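Local coordinates for protein ATP-dependent DNA helicase uvsW (Enterobacteria phage T4, PDB 2OCA) that couples ATP hydrolysis to 3'-5' unwinding of duplex DNA and drives branch migration of Holliday junctions in recombination-dependent repair of the phage genome, at residues A[308-313]-A[456-461]; A[320-325]-A[475-480]; A[299-304]-A[483-488]. The protein carries 1 engineered substitution. One frame throughout, in Å; residues are numbered along the deposited sequence.

Contact 1: A[308-313]-A[456-461]; sequences DEFTTK and DDAGVK. Unlike the reference sequence in segment 456-461: Asp-457 (reference Ser).
Phe-310 meets Ala-458 at its ring edge: the methyl CB lies in the ring plane, 4.0 Å from Phe-310 CE2, while Tyr-306 is stacked with the same ring. The second flat group is the carboxylate of Asp-308, approached on the side between its two oxygens by Lys-461. Lys-461 NZ is 3.0 Å from Asp-308 OD2, where it takes the syn lone pair, and makes a weaker bond to OD1 that completes the salt bridge. The lysine chain, extended beyond CG, crosses the aspartate obliquely, and both residues are exposed, so this ion pair lies at the solvent-facing margin of the contact. The third flat group is the Gly-459 carbonyl. Thr-311 OG1 donates to Gly-459 O at 3.3 Å, but from above the carbonyl plane, 58° out of it and away from either lone pair. Thr-311 holds OG1 anti to its carbonyl carbon (chi1 -86°), which turns the hydroxyl toward the loop carbonyls. Backbone oxygens are joined through a water: it donates to Thr-311 O and to Ala-458 O, 2.7 Å from each. The loop itself is bent by an Asx turn, in which the Gly-459 N-H points almost straight at Asp-457 OD1 (3.0 Å, 169°); the reference sequence has serine at 457. Helix 308-314 is thus fastened to the chain as it leaves strand 450-457 of the C-terminal RecA-like domain. Tyr-471 binds the other oxygen of Asp-457, Phe-310 also rests on Ile-326 of helix 319-327, and the end of strand 450-457 runs beside strand 298-305, with Leu-477 and Leu-478 of helix 476-490 touching Asp-456 and Asp-457, respectively.

Contact 2: A[320-325]-A[475-480]; sequences QEEIKI and NYLLKH
Glu-322 sends its carboxylate, end first, into the first turn of the helix that starts at Tyr-476. With CG anti to the backbone N and the chain extended beyond it, the side chain spans the gap between the axes of segments 320-325 and 476-480, which approach to 10.8 Å at 98° to each other. Each oxygen then has its own work. Glu-322 OE1 offers its syn lone pair to Tyr-476 N at 2.7 Å. OE2 accepts twice, from opposite faces of the carboxylate plane: Leu-477 N comes at 3.0 Å on the syn side in a nearly straight bond (175°), and Asn-475 ND2, also 3.0 Å away, comes from well above the plane. In the C-terminal RecA-like domain of this helicase, an acid from helix 319-327 thus binds the N-terminal N-H groups of helix 476-490, whose N-cap position is Asn-475; the helix dipole would be expected to favour the ionised carboxylate. The amide of Asn-475 crosses Glu-322 at about a right angle, its plane turned 44° from the carboxylate, and is itself fixed by the loop at 458, since OD1 accepts from Ala-458 N and ND2 also donates to Asp-456 O. Tyr-476 turns its ring edge to the glutamate, CD2 lying 3.3 Å from Glu-322 OE1. Beside this polar cluster, Ile-323 CG1 packs against Leu-477 CD2 at 4.3 Å.

Contact 3: A[299-304]-A[483-488]; sequences INSIFL and DRIQRY
Strand and helix pack mainly through apolar and aromatic side chains here, Ile-299 and Phe-303 of the strand meeting Tyr-488 and Ile-485, with Ser-301 between them and no hydrogen bond across. The place is the parallel sheet of the C-terminal RecA-like domain. Strands 450-457 and 495-501, joined by helix 476-490 in a beta-alpha-beta crossover, flank strand 298-305, so the helix lies over the strand that the crossover skips. The two segments run roughly antiparallel (154°) with their axes 10.6 Å apart. Ile-299 and Ser-301 point toward the helix, and Phe-303 reaches it with the far end of its ring. Ile-299 puts CD1 over one face of the Tyr-488 ring in a CH-pi contact, 3.9 Å from the centroid and 20° off the ring normal, while its CG2 branch, anti to the backbone N, reaches the CE2 side of the ring. The opposite face carries the carbonyl oxygen of Arg-484, one turn earlier, so the tyrosine is sandwiched between the backbone of its own helix and Ile-299 of the sheet. Its hydroxyl leads on to Asp-453 of strand 450-457, which also forms a salt bridge with Arg-484, and these polar bonds tie the helix to that strand as well. Phe-303 and Ile-485 come from opposite directions: methyl CD1 of the isoleucine sits 3.5 Å from both CE2 and CZ of the phenylalanine. Between the two apolar pairs, Ser-301 OG approaches the edge of the Tyr-488 ring near its plane, 3.6 Å from CE2.

Overall arrangement
The three contacts lie in the C-terminal RecA-like domain, on the same side of the centre of the chain, and all lie away from the predicted ATP-binding loop and DEAH box of the other helicase domain. Contacts 1 and 2 are neighbours, their centres about 11 Å apart, and touch where Asp-456 OD2 packs 3.4 Å from Leu-477 CD1. Contact 3 lies about 15 Å from contact 2 by centres, further along helix 476-490, where Leu-478 CD1 touches Phe-303 CE1 at 3.6 Å. Contacts 1 and 3, about 19 Å apart by centres, share the sheet: Asp-457 N probably donates to Leu-304 O (2.8 Å). Along the chain, contacts 1 and 2 interleave, and both are nested within contact 3.

Contact 1: A[308-313]-A[456-461]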
loop_
_atom_site.group_PDB
_atom_site.type_symbol
_atom_site.label_atom_id
_atom_site.label_comp_id
_atom_site.label_asym_id
_atom_site.label_seq_id
_atom_site.Cartn_x
_atom_site.Cartn_y
_atom_site.Cartn_z
ATOM N N ASP A 308 -10.183 19.920 -24.222
ATOM C CA ASP A 308 -11.417 20.646 -23.965
ATOM C C ASP A 308 -12.203 20.940 -25.241
ATOM O O ASP A 308 -13.428 20.959 -25.224
ATOM C CB ASP A 308 -11.123 21.947 -23.220
ATOM C CG ASP A 308 -10.433 21.710 -21.881
ATOM O OD1 ASP A 308 -10.314 20.530 -21.462
ATOM O OD2 ASP A 308 -10.014 22.699 -21.238
ATOM N N GLU A 309 -11.514 21.152 -26.354
ATOM C CA GLU A 309 -12.221 21.455 -27.591
ATOM C C GLU A 309 -12.980 20.243 -28.131
ATOM O O GLU A 309 -14.069 20.382 -28.698
ATOM C CB GLU A 309 -11.252 21.976 -28.649
ATOM C CG GLU A 309 -11.965 22.615 -29.832
ATOM C CD GLU A 309 -11.011 23.000 -30.952
ATOM O OE1 GLU A 309 -10.111 23.839 -30.701
ATOM O OE2 GLU A 309 -11.165 22.460 -32.077
ATOM N N PHE A 310 -12.393 19.060 -27.960
ATOM C CA PHE A 310 -13.012 17.812 -28.395
ATOM C C PHE A 310 -14.288 17.650 -27.571
ATOM O O PHE A 310 -15.340 17.237 -28.060
ATOM C CB PHE A 310 -12.071 16.641 -28.111
ATOM C CG PHE A 310 -12.698 15.295 -28.329
ATOM C CD1 PHE A 310 -12.771 14.745 -29.603
ATOM C CD2 PHE A 310 -13.264 14.599 -27.263
ATOM C CE1 PHE A 310 -13.397 13.525 -29.809
ATOM C CE2 PHE A 310 -13.893 13.379 -27.459
ATOM C CZ PHE A 310 -13.961 12.842 -28.731
ATOM N N THR A 311 -14.149 17.986 -26.300
ATOM C CA THR A 311 -15.211 17.945 -25.316
ATOM C C THR A 311 -16.453 18.725 -25.739
ATOM O O THR A 311 -17.577 18.253 -25.610
ATOM C CB THR A 311 -14.666 18.520 -24.014
ATOM O OG1 THR A 311 -14.020 17.473 -23.280
ATOM C CG2 THR A 311 -15.746 19.159 -23.200
ATOM N N THR A 312 -16.233 19.929 -26.251
ATOM C CA THR A 312 -17.315 20.805 -26.669
ATOM C C THR A 312 -17.998 20.374 -27.953
ATOM O O THR A 312 -19.189 20.644 -28.146
ATOM C CB THR A 312 -16.795 22.247 -26.793
ATOM O OG1 THR A 312 -16.564 22.765 -25.479
ATOM C CG2 THR A 312 -17.798 23.137 -27.486
ATOM N N LYS A 313 -17.260 19.697 -28.827
ATOM C CA LYS A 313 -17.834 19.238 -30.087
ATOM C C LYS A 313 -18.645 17.952 -29.906
ATOM O O LYS A 313 -19.626 17.714 -30.617
ATOM C CB LYS A 313 -16.724 19.024 -31.122
ATOM C CG LYS A 313 -15.948 20.299 -31.438
ATOM C CD LYS A 313 -15.659 20.458 -32.930
ATOM C CE LYS A 313 -14.507 19.568 -33.407
ATOM N NZ LYS A 313 -13.196 19.949 -32.795
ATOM N N ASP A 456 -13.391 7.038 -20.633
ATOM C CA ASP A 456 -13.105 8.135 -21.545
ATOM C C ASP A 456 -13.756 9.390 -21.000
ATOM O O ASP A 456 -14.969 9.561 -21.102
ATOM C CB ASP A 456 -13.631 7.795 -22.940
ATOM C CG ASP A 456 -12.876 6.630 -23.569
ATOM O OD1 ASP A 456 -11.709 6.822 -23.965
ATOM O OD2 ASP A 456 -13.435 5.516 -23.651
ATOM N N ASP A 457 -12.935 10.255 -20.406
ATOM C CA ASP A 457 -13.408 11.501 -19.808
ATOM C C ASP A 457 -13.415 12.653 -20.795
ATOM O O ASP A 457 -12.389 13.297 -21.015
ATOM C CB ASP A 457 -12.529 11.883 -18.614
ATOM C CG ASP A 457 -12.996 13.155 -17.924
ATOM O OD1 ASP A 457 -13.850 13.872 -18.496
ATOM O OD2 ASP A 457 -12.498 13.444 -16.811
ATOM N N ALA A 458 -14.577 12.908 -21.384
ATOM C CA ALA A 458 -14.734 13.996 -22.331
ATOM C C ALA A 458 -15.799 14.933 -21.770
ATOM O O ALA A 458 -16.611 15.492 -22.512
ATOM C CB ALA A 458 -15.157 13.457 -23.690
ATOM N N GLY A 459 -15.790 15.094 -20.448
ATOM C CA GLY A 459 -16.761 15.957 -19.799
ATOM C C GLY A 459 -16.488 17.419 -20.092
ATOM O O GLY A 459 -15.345 17.792 -20.321
ATOM N N VAL A 460 -17.526 18.248 -20.080
ATOM C CA VAL A 460 -17.370 19.670 -20.367
ATOM C C VAL A 460 -17.199 20.516 -19.112
ATOM O O VAL A 460 -18.063 20.521 -18.231
ATOM C CB VAL A 460 -18.587 20.218 -21.155
ATOM C CG1 VAL A 460 -18.365 21.680 -21.507
ATOM C CG2 VAL A 460 -18.810 19.402 -22.418
ATOM N N LYS A 461 -16.082 21.237 -19.041
ATOM C CA LYS A 461 -15.803 22.103 -17.896
ATOM C C LYS A 461 -16.775 23.266 -17.894
ATOM O O LYS A 461 -17.253 23.697 -18.937
ATOM C CB LYS A 461 -14.381 22.656 -17.958
ATOM C CG LYS A 461 -13.284 21.634 -17.724
ATOM C CD LYS A 461 -11.921 22.253 -17.960
ATOM C CE LYS A 461 -10.824 21.204 -17.934
ATOM N NZ LYS A 461 -9.533 21.704 -18.499
HETATM O O HOH W 1 -18.544 16.081 -24.258
#

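Contact 2: A[320-325]-A[475-480]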
loop_
_atom_site.group_PDB
_atom_site.type_symbol
_atom_site.label_atom_id
_atom_site.label_comp_id
_atom_site.label_asym_id
_atom_site.label_seq_id
_atom_site.Cartn_x
_atom_site.Cartn_y
_atom_site.Cartn_z
ATOM N N GLN A 320 -24.738 5.781 -28.977
ATOM C CA GLN A 320 -24.307 5.026 -30.146
ATOM C C GLN A 320 -23.298 5.839 -30.964
ATOM O O GLN A 320 -22.300 5.302 -31.454
ATOM C CB GLN A 320 -25.518 4.658 -31.022
ATOM C CG GLN A 320 -25.154 4.054 -32.387
ATOM C CD GLN A 320 -26.039 4.563 -33.543
ATOM O OE1 GLN A 320 -27.237 4.262 -33.604
ATOM N NE2 GLN A 320 -25.444 5.337 -34.462
ATOM N N GLU A 321 -23.548 7.136 -31.117
ATOM C CA GLU A 321 -22.631 7.963 -31.887
ATOM C C GLU A 321 -21.305 8.099 -31.153
ATOM O O GLU A 321 -20.245 7.922 -31.746
ATOM C CB GLU A 321 -23.238 9.351 -32.144
ATOM C CG GLU A 321 -24.514 9.319 -32.973
ATOM C CD GLU A 321 -25.186 10.681 -33.124
ATOM O OE1 GLU A 321 -25.290 11.426 -32.118
ATOM O OE2 GLU A 321 -25.628 10.997 -34.251
ATOM N N GLU A 322 -21.377 8.395 -29.858
ATOM C CA GLU A 322 -20.185 8.575 -29.040
ATOM C C GLU A 322 -19.256 7.363 -29.085
ATOM O O GLU A 322 -18.040 7.520 -29.181
ATOM C CB GLU A 322 -20.581 8.881 -27.589
ATOM C CG GLU A 322 -19.422 9.363 -26.725
ATOM C CD GLU A 322 -19.808 9.559 -25.268
ATOM O OE1 GLU A 322 -20.897 10.128 -25.017
ATOM O OE2 GLU A 322 -19.017 9.161 -24.378
ATOM N N ILE A 323 -19.819 6.159 -28.999
ATOM C CA ILE A 323 -18.994 4.950 -29.056
ATOM C C ILE A 323 -18.284 4.845 -30.411
ATOM O O ILE A 323 -17.106 4.485 -30.485
ATOM C CB ILE A 323 -19.840 3.667 -28.814
ATOM C CG1 ILE A 323 -20.113 3.494 -27.321
ATOM C CG2 ILE A 323 -19.096 2.441 -29.294
ATOM C CD1 ILE A 323 -20.993 2.295 -26.999
ATOM N N LYS A 324 -19.009 5.153 -31.481
ATOM C CA LYS A 324 -18.431 5.105 -32.811
ATOM C C LYS A 324 -17.231 6.035 -32.889
ATOM O O LYS A 324 -16.153 5.627 -33.327
ATOM C CB LYS A 324 -19.455 5.523 -33.871
ATOM C CG LYS A 324 -20.384 4.419 -34.358
ATOM C CD LYS A 324 -21.210 4.916 -35.556
ATOM N N ILE A 325 -17.433 7.279 -32.461
ATOM C CA ILE A 325 -16.396 8.312 -32.480
ATOM C C ILE A 325 -15.155 8.023 -31.633
ATOM O O ILE A 325 -14.024 8.132 -32.114
ATOM C CB ILE A 325 -16.977 9.669 -32.027
ATOM C CG1 ILE A 325 -18.029 10.142 -33.029
ATOM C CG2 ILE A 325 -15.868 10.702 -31.906
ATOM C CD1 ILE A 325 -18.934 11.219 -32.489
ATOM N N ASN A 475 -20.158 13.093 -20.938
ATOM C CA ASN A 475 -20.360 12.310 -22.145
ATOM C C ASN A 475 -20.794 10.971 -21.553
ATOM O O ASN A 475 -20.630 10.755 -20.351
ATOM C CB ASN A 475 -19.059 12.183 -22.955
ATOM C CG ASN A 475 -17.871 11.743 -22.113
ATOM O OD1 ASN A 475 -17.477 12.427 -21.174
ATOM N ND2 ASN A 475 -17.295 10.602 -22.453
ATOM N N TYR A 476 -21.351 10.079 -22.358
ATOM C CA TYR A 476 -21.827 8.805 -21.822
ATOM C C TYR A 476 -20.784 7.887 -21.196
ATOM O O TYR A 476 -21.015 7.322 -20.121
ATOM C CB TYR A 476 -22.597 8.046 -22.902
ATOM C CG TYR A 476 -23.929 8.669 -23.199
ATOM C CD1 TYR A 476 -25.013 8.457 -22.358
ATOM C CD2 TYR A 476 -24.096 9.518 -24.290
ATOM C CE1 TYR A 476 -26.230 9.075 -22.585
ATOM C CE2 TYR A 476 -25.312 10.140 -24.527
ATOM C CZ TYR A 476 -26.376 9.911 -23.667
ATOM O OH TYR A 476 -27.594 10.505 -23.898
ATOM N N LEU A 477 -19.640 7.741 -21.853
ATOM C CA LEU A 477 -18.607 6.866 -21.335
ATOM C C LEU A 477 -18.108 7.305 -19.969
ATOM O O LEU A 477 -17.600 6.484 -19.200
ATOM C CB LEU A 477 -17.450 6.760 -22.332
ATOM C CG LEU A 477 -17.874 6.208 -23.705
ATOM C CD1 LEU A 477 -16.664 5.940 -24.570
ATOM C CD2 LEU A 477 -18.662 4.939 -23.508
ATOM N N LEU A 478 -18.259 8.590 -19.651
ATOM C CA LEU A 478 -17.821 9.073 -18.352
ATOM C C LEU A 478 -18.866 8.706 -17.300
ATOM O O LEU A 478 -18.509 8.237 -16.213
ATOM C CB LEU A 478 -17.587 10.587 -18.385
ATOM C CG LEU A 478 -17.070 11.278 -17.109
ATOM C CD1 LEU A 478 -15.721 10.723 -16.674
ATOM C CD2 LEU A 478 -16.962 12.764 -17.381
ATOM N N LYS A 479 -20.149 8.910 -17.621
ATOM C CA LYS A 479 -21.238 8.563 -16.692
ATOM C C LYS A 479 -21.118 7.100 -16.310
ATOM O O LYS A 479 -21.187 6.743 -15.143
ATOM C CB LYS A 479 -22.614 8.775 -17.323
ATOM C CG LYS A 479 -23.081 10.220 -17.347
ATOM C CD LYS A 479 -24.615 10.339 -17.335
ATOM C CE LYS A 479 -25.257 9.955 -18.662
ATOM N NZ LYS A 479 -24.821 10.888 -19.729
ATOM N N HIS A 480 -20.926 6.266 -17.322
ATOM C CA HIS A 480 -20.776 4.834 -17.138
ATOM C C HIS A 480 -19.580 4.498 -16.247
ATOM O O HIS A 480 -19.697 3.695 -15.317
ATOM C CB HIS A 480 -20.626 4.158 -18.507
ATOM C CG HIS A 480 -21.883 4.171 -19.325
ATOM N ND1 HIS A 480 -21.910 3.814 -20.659
ATOM C CD2 HIS A 480 -23.158 4.491 -18.999
ATOM C CE1 HIS A 480 -23.145 3.916 -21.113
ATOM N NE2 HIS A 480 -23.922 4.325 -20.126
#

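Contact 3: A[299-304]-A[483-488]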
loop_
_atom_site.group_PDB
_atom_site.type_symbol
_atom_site.label_atom_id
_atom_site.label_comp_id
_atom_site.label_asym_id
_atom_site.label_seq_id
_atom_site.Cartn_x
_atom_site.Cartn_y
_atom_site.Cartn_z
ATOM N N ILE A 299 -8.335 -3.813 -9.708
ATOM C CA ILE A 299 -8.914 -2.932 -10.723
ATOM C C ILE A 299 -8.251 -1.559 -10.792
ATOM O O ILE A 299 -8.071 -0.898 -9.778
ATOM C CB ILE A 299 -10.418 -2.711 -10.474
ATOM C CG1 ILE A 299 -11.146 -4.056 -10.437
ATOM C CG2 ILE A 299 -11.002 -1.832 -11.567
ATOM C CD1 ILE A 299 -12.573 -3.950 -9.959
ATOM N N ASN A 300 -7.907 -1.133 -11.999
ATOM C CA ASN A 300 -7.279 0.164 -12.224
ATOM C C ASN A 300 -8.162 1.042 -13.100
ATOM O O ASN A 300 -8.186 0.881 -14.324
ATOM C CB ASN A 300 -5.931 -0.014 -12.919
ATOM C CG ASN A 300 -4.795 -0.184 -11.948
ATOM O OD1 ASN A 300 -4.941 -0.834 -10.917
ATOM N ND2 ASN A 300 -3.643 0.391 -12.277
ATOM N N SER A 301 -8.896 1.962 -12.485
ATOM C CA SER A 301 -9.750 2.859 -13.256
ATOM C C SER A 301 -8.920 4.007 -13.810
ATOM O O SER A 301 -8.439 4.856 -13.063
ATOM C CB SER A 301 -10.877 3.413 -12.388
ATOM O OG SER A 301 -11.885 2.438 -12.207
ATOM N N ILE A 302 -8.742 4.029 -15.123
ATOM C CA ILE A 302 -7.967 5.088 -15.738
ATOM C C ILE A 302 -8.855 6.126 -16.409
ATOM O O ILE A 302 -9.603 5.828 -17.338
ATOM C CB ILE A 302 -6.994 4.529 -16.784
ATOM C CG1 ILE A 302 -6.157 3.411 -16.166
ATOM C CG2 ILE A 302 -6.093 5.651 -17.305
ATOM C CD1 ILE A 302 -5.442 3.810 -14.898
ATOM N N PHE A 303 -8.770 7.352 -15.919
ATOM C CA PHE A 303 -9.536 8.449 -16.478
ATOM C C PHE A 303 -8.719 9.078 -17.595
ATOM O O PHE A 303 -7.742 9.785 -17.347
ATOM C CB PHE A 303 -9.830 9.486 -15.403
ATOM C CG PHE A 303 -11.054 9.194 -14.602
ATOM C CD1 PHE A 303 -12.305 9.586 -15.055
ATOM C CD2 PHE A 303 -10.959 8.552 -13.377
ATOM C CE1 PHE A 303 -13.445 9.352 -14.298
ATOM C CE2 PHE A 303 -12.104 8.312 -12.608
ATOM C CZ PHE A 303 -13.347 8.717 -13.077
ATOM N N LEU A 304 -9.124 8.801 -18.826
ATOM C CA LEU A 304 -8.447 9.322 -19.996
ATOM C C LEU A 304 -9.118 10.642 -20.373
ATOM O O LEU A 304 -10.230 10.637 -20.907
ATOM C CB LEU A 304 -8.591 8.304 -21.120
ATOM C CG LEU A 304 -7.553 8.282 -22.232
ATOM C CD1 LEU A 304 -6.148 8.135 -21.650
ATOM C CD2 LEU A 304 -7.879 7.107 -23.161
ATOM N N ASP A 483 -20.473 5.225 -12.857
ATOM C CA ASP A 483 -21.398 4.223 -12.337
ATOM C C ASP A 483 -20.615 2.981 -11.944
ATOM O O ASP A 483 -20.930 2.327 -10.957
ATOM C CB ASP A 483 -22.448 3.825 -13.374
ATOM C CG ASP A 483 -23.531 4.868 -13.543
ATOM O OD1 ASP A 483 -23.814 5.602 -12.566
ATOM O OD2 ASP A 483 -24.111 4.943 -14.647
ATOM N N ARG A 484 -19.592 2.659 -12.728
ATOM C CA ARG A 484 -18.759 1.497 -12.464
ATOM C C ARG A 484 -17.940 1.667 -11.194
ATOM O O ARG A 484 -17.764 0.714 -10.431
ATOM C CB ARG A 484 -17.831 1.254 -13.644
ATOM C CG ARG A 484 -18.170 0.032 -14.454
ATOM C CD ARG A 484 -18.048 0.322 -15.923
ATOM N NE ARG A 484 -16.751 0.871 -16.297
ATOM C CZ ARG A 484 -16.557 1.578 -17.405
ATOM N NH1 ARG A 484 -17.584 1.800 -18.213
ATOM N NH2 ARG A 484 -15.356 2.071 -17.704
ATOM N N ILE A 485 -17.439 2.879 -10.969
ATOM C CA ILE A 485 -16.634 3.167 -9.785
ATOM C C ILE A 485 -17.487 3.049 -8.534
ATOM O O ILE A 485 -17.045 2.506 -7.521
ATOM C CB ILE A 485 -15.989 4.583 -9.873
ATOM C CG1 ILE A 485 -14.841 4.550 -10.880
ATOM C CG2 ILE A 485 -15.462 5.030 -8.519
ATOM C CD1 ILE A 485 -14.324 5.911 -11.259
ATOM N N GLN A 486 -18.713 3.553 -8.605
ATOM C CA GLN A 486 -19.608 3.474 -7.463
ATOM C C GLN A 486 -19.938 2.004 -7.177
ATOM O O GLN A 486 -20.145 1.616 -6.029
ATOM C CB GLN A 486 -20.887 4.263 -7.735
ATOM C CG GLN A 486 -21.857 4.245 -6.575
ATOM C CD GLN A 486 -21.226 4.739 -5.286
ATOM O OE1 GLN A 486 -20.789 5.893 -5.190
ATOM N NE2 GLN A 486 -21.171 3.867 -4.285
ATOM N N ARG A 487 -19.971 1.184 -8.225
ATOM C CA ARG A 487 -20.266 -0.230 -8.059
ATOM C C ARG A 487 -19.076 -0.950 -7.428
ATOM O O ARG A 487 -19.265 -1.844 -6.612
ATOM C CB ARG A 487 -20.617 -0.872 -9.403
ATOM C CG ARG A 487 -20.960 -2.353 -9.303
ATOM C CD ARG A 487 -22.385 -2.634 -8.800
ATOM N NE ARG A 487 -23.387 -2.450 -9.851
ATOM C CZ ARG A 487 -23.798 -1.268 -10.306
ATOM N NH1 ARG A 487 -23.299 -0.148 -9.799
ATOM N NH2 ARG A 487 -24.705 -1.203 -11.276
ATOM N N TYR A 488 -17.854 -0.569 -7.799
ATOM C CA TYR A 488 -16.662 -1.200 -7.222
ATOM C C TYR A 488 -16.599 -0.929 -5.727
ATOM O O TYR A 488 -16.195 -1.786 -4.944
ATOM C CB TYR A 488 -15.370 -0.647 -7.829
ATOM C CG TYR A 488 -15.222 -0.810 -9.315
ATOM C CD1 TYR A 488 -15.743 -1.922 -9.974
ATOM C CD2 TYR A 488 -14.528 0.134 -10.063
ATOM C CE1 TYR A 488 -15.577 -2.088 -11.338
ATOM C CE2 TYR A 488 -14.356 -0.020 -11.422
ATOM C CZ TYR A 488 -14.883 -1.132 -12.058
ATOM O OH TYR A 488 -14.724 -1.282 -13.417
#